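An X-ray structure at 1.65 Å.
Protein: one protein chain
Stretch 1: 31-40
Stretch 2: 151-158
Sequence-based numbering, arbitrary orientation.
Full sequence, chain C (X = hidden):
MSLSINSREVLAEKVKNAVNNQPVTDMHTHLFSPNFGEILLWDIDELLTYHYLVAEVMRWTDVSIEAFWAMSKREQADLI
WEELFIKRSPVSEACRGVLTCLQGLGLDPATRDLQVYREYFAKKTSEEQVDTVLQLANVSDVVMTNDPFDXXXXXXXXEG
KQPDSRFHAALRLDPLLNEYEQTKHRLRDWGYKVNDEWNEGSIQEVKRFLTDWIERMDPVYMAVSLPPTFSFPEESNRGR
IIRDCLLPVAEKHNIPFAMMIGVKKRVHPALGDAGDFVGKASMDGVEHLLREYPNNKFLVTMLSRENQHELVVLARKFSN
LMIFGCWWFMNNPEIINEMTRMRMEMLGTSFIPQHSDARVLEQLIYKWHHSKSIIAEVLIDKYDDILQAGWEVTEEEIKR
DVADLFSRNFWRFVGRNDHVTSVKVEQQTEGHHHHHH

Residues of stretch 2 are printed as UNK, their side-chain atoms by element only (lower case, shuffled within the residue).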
# COMPACT_ATOMS: atom_id res chain seq x y z
N LEU C 31 -17.12 15.04 -20.18
CA LEU C 31 -17.35 16.28 -20.92
C LEU C 31 -18.16 15.96 -22.22
O LEU C 31 -18.24 14.82 -22.63
CB LEU C 31 -16.01 16.91 -21.33
CG LEU C 31 -15.14 17.23 -20.10
CD1 LEU C 31 -13.80 17.79 -20.63
CD2 LEU C 31 -15.82 18.25 -19.24
N PHE C 32 -18.73 17.00 -22.84
CA PHE C 32 -19.43 16.78 -24.12
C PHE C 32 -19.02 17.82 -25.18
O PHE C 32 -18.64 18.92 -24.83
CB PHE C 32 -20.96 16.88 -23.91
CG PHE C 32 -21.51 15.85 -22.97
CD1 PHE C 32 -21.90 14.60 -23.43
CD2 PHE C 32 -21.62 16.14 -21.60
CE1 PHE C 32 -22.40 13.61 -22.53
CE2 PHE C 32 -22.12 15.15 -20.68
CZ PHE C 32 -22.50 13.89 -21.15
N SER C 33 -19.12 17.45 -26.46
CA SER C 33 -18.91 18.41 -27.56
C SER C 33 -19.86 19.57 -27.26
O SER C 33 -20.98 19.34 -26.85
CB SER C 33 -19.33 17.77 -28.88
OG SER C 33 -18.91 18.52 -30.01
N PRO C 34 -19.38 20.80 -27.43
CA PRO C 34 -20.10 21.99 -27.04
C PRO C 34 -21.43 22.12 -27.80
O PRO C 34 -22.33 22.71 -27.26
CB PRO C 34 -19.12 23.14 -27.36
CG PRO C 34 -18.13 22.57 -28.31
CD PRO C 34 -18.04 21.11 -27.99
N ASN C 35 -21.52 21.54 -29.00
CA ASN C 35 -22.81 21.51 -29.74
C ASN C 35 -23.90 20.70 -29.04
O ASN C 35 -25.10 20.87 -29.33
CB ASN C 35 -22.65 21.09 -31.22
CG ASN C 35 -22.25 19.65 -31.39
OD1 ASN C 35 -21.47 19.14 -30.60
ND2 ASN C 35 -22.76 18.99 -32.44
N PHE C 36 -23.53 19.85 -28.08
CA PHE C 36 -24.56 19.16 -27.29
C PHE C 36 -25.22 20.07 -26.26
O PHE C 36 -26.12 19.66 -25.54
CB PHE C 36 -23.98 17.91 -26.60
CG PHE C 36 -23.87 16.72 -27.50
CD1 PHE C 36 -23.19 16.80 -28.73
CD2 PHE C 36 -24.46 15.51 -27.13
CE1 PHE C 36 -23.08 15.68 -29.56
CE2 PHE C 36 -24.35 14.38 -27.97
CZ PHE C 36 -23.65 14.48 -29.20
N GLY C 37 -24.72 21.29 -26.16
CA GLY C 37 -25.33 22.31 -25.26
C GLY C 37 -25.02 22.28 -23.77
O GLY C 37 -23.88 22.03 -23.37
N GLU C 38 -26.03 22.59 -22.95
CA GLU C 38 -25.90 22.81 -21.51
C GLU C 38 -25.31 21.65 -20.69
O GLU C 38 -24.83 21.90 -19.57
CB GLU C 38 -27.26 23.19 -20.88
CG GLU C 38 -27.86 24.53 -21.34
CD GLU C 38 -27.05 25.77 -20.93
OE1 GLU C 38 -27.62 26.88 -20.93
OE2 GLU C 38 -25.84 25.64 -20.62
N ILE C 39 -25.37 20.44 -21.21
CA ILE C 39 -24.78 19.29 -20.49
C ILE C 39 -23.25 19.38 -20.42
O ILE C 39 -22.64 18.72 -19.58
CB ILE C 39 -25.12 17.87 -21.06
CG1 ILE C 39 -24.96 17.81 -22.57
CG2 ILE C 39 -26.51 17.45 -20.65
CD1 ILE C 39 -25.06 16.36 -23.07
N LEU C 40 -22.63 20.16 -21.31
CA LEU C 40 -21.22 20.56 -21.12
C LEU C 40 -21.13 21.58 -20.01
O LEU C 40 -21.51 22.77 -20.19
CB LEU C 40 -20.60 21.10 -22.43
CG LEU C 40 -19.15 21.61 -22.29
CD1 LEU C 40 -18.19 20.44 -22.03
CD2 LEU C 40 -18.68 22.32 -23.56
N UNK C 151 -32.20 11.07 -20.78
CA UNK C 151 -33.11 11.81 -21.69
C UNK C 151 -32.49 13.06 -22.32
O UNK C 151 -32.64 13.29 -23.53
o UNK C 151 -34.98 9.83 -20.97
o UNK C 151 -36.14 11.19 -19.69
c UNK C 151 -35.22 10.98 -20.52
c UNK C 151 -34.41 12.19 -20.96
N UNK C 152 -31.81 13.85 -21.51
CA UNK C 152 -31.17 15.05 -22.00
C UNK C 152 -29.92 14.84 -22.89
O UNK C 152 -29.48 15.76 -23.58
c UNK C 152 -30.85 15.99 -20.86
o UNK C 152 -28.99 17.45 -21.17
n UNK C 152 -30.96 18.14 -22.00
c UNK C 152 -30.19 17.27 -21.34
N UNK C 153 -29.36 13.64 -22.88
CA UNK C 153 -28.31 13.36 -23.84
C UNK C 153 -28.89 12.68 -25.06
O UNK C 153 -28.49 12.95 -26.19
c UNK C 153 -27.25 12.43 -23.23
c UNK C 153 -25.47 11.91 -21.56
o UNK C 153 -25.29 11.78 -20.29
c UNK C 153 -26.48 12.96 -22.03
o UNK C 153 -24.90 11.21 -22.47
N UNK C 154 -29.81 11.74 -24.82
CA UNK C 154 -30.38 10.92 -25.89
C UNK C 154 -30.94 11.81 -27.04
O UNK C 154 -30.76 11.50 -28.22
c UNK C 154 -31.45 9.95 -25.32
n UNK C 154 -33.97 8.24 -25.24
n UNK C 154 -35.34 9.11 -23.60
c UNK C 154 -34.15 8.65 -23.99
c UNK C 154 -31.82 8.83 -26.31
c UNK C 154 -32.71 7.71 -25.72
n UNK C 154 -33.15 8.57 -23.12
N UNK C 155 -31.50 12.95 -26.67
CA UNK C 155 -32.14 13.90 -27.63
C UNK C 155 -31.22 14.34 -28.77
O UNK C 155 -31.57 14.21 -29.98
c UNK C 155 -34.67 15.83 -25.28
c UNK C 155 -33.22 16.16 -27.90
c UNK C 155 -33.91 14.70 -26.01
c UNK C 155 -32.72 15.14 -26.89
N UNK C 156 -30.05 14.86 -28.40
CA UNK C 156 -29.07 15.32 -29.38
C UNK C 156 -28.73 14.20 -30.36
O UNK C 156 -28.64 14.42 -31.57
o UNK C 156 -28.13 16.93 -27.79
c UNK C 156 -27.82 15.85 -28.67
N UNK C 157 -28.54 12.98 -29.84
CA UNK C 157 -28.22 11.85 -30.67
C UNK C 157 -29.36 11.58 -31.64
O UNK C 157 -29.14 11.40 -32.83
n UNK C 157 -25.07 10.95 -27.45
c UNK C 157 -26.44 10.88 -27.74
c UNK C 157 -24.86 10.52 -30.99
c UNK C 157 -23.48 10.54 -31.24
c UNK C 157 -22.98 10.84 -28.87
c UNK C 157 -24.37 10.81 -28.62
c UNK C 157 -26.63 10.71 -29.08
c UNK C 157 -22.55 10.69 -30.16
c UNK C 157 -25.33 10.68 -29.68
c UNK C 157 -27.99 10.60 -29.83
N UNK C 158 -30.55 11.53 -31.08
CA UNK C 158 -31.75 11.27 -31.90
C UNK C 158 -32.02 12.39 -32.88
O UNK C 158 -32.57 12.14 -33.95
c UNK C 158 -32.63 8.30 -31.24
c UNK C 158 -34.08 9.28 -29.42
c UNK C 158 -32.95 10.92 -31.02
c UNK C 158 -32.88 9.53 -30.32
O HOH W 1 -27.42 17.00 -25.20

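Position 151, within the helix, has four side-chain atoms, two carbons of which the second carries two oxygens. It lies out of reach of the first stretch. A carboxylate bonded directly to CB identifies Asp 151.

Position 152 also has two carbons, but the second bears one oxygen and one nitrogen. The end of this side chain comes nearer to the first stretch than its CA-to-CB bond would suggest, and its oxygen lies against Ile 39. The group is a carboxamide and the residue Asn 152. The modelled separation of 2.5 Å between Asn 152 OD1 and Ile 39 CG2 is a clash, too short to be read as an attraction.

At position 153 three carbons run in line to a pair of oxygens, one methylene longer than at 151. A carbon of the chain packs on Ile 39, 3.8 Å from Ile 39 CD1, while one oxygen approaches the Phe 32 ring obliquely. This is Glu 153. The packing carbon is Glu 153 CG; Glu 153 OE2 lies 3.5 Å from Phe 32 CE1 and is hydrogen-bonded elsewhere in the structure.

Position 154 carries three carbons, a nitrogen, and a carbon holding two more nitrogens. Its CA-to-CB bond points away from the first stretch, which it does not touch. The guanidinium marks Arg 154, and the side chain folds back along the helix to form a salt bridge, Arg 154 NH2 to Asp 151 OD1 at 2.8 Å.

Four carbons, forked at the first and with one arm two carbons long, identify position 155 as Ile 155, which makes no contact with the first stretch.

Position 156 has one carbon and one oxygen. Its CA-to-CB bond points toward the first stretch and places CB over one face of the Phe 36 ring, 3.7 Å from Phe 36 CD2, in a CH-pi contact. This small hydroxyl side chain is Ser 156.

Fused five- and six-membered rings with a single nitrogen follow one carbon at position 157. The rings present a face to the edge of Phe 36, with planes at 70°. Such an indole occurs only in Trp 157, whose CE2 lies 3.6 Å from Phe 36 CE2.

Position 158 has four carbons forked at the second and is beyond reach of the first stretch, hence Leu 158.

The contact is therefore centred on Phe 36, which offers a face to Ser 156 and an edge to Trp 157, with Ile 39 packing beside it on Glu 153. No direct hydrogen bond joins the stretches. Instead, one water donates to Phe 36 O (3.0 Å from the water oxygen) and to Asn 152 O (2.9 Å), and also bonds Ser 156 OG at 2.7 Å, linking polar groups that do not meet directly.

Stretch 2 151-158: DNERISWL
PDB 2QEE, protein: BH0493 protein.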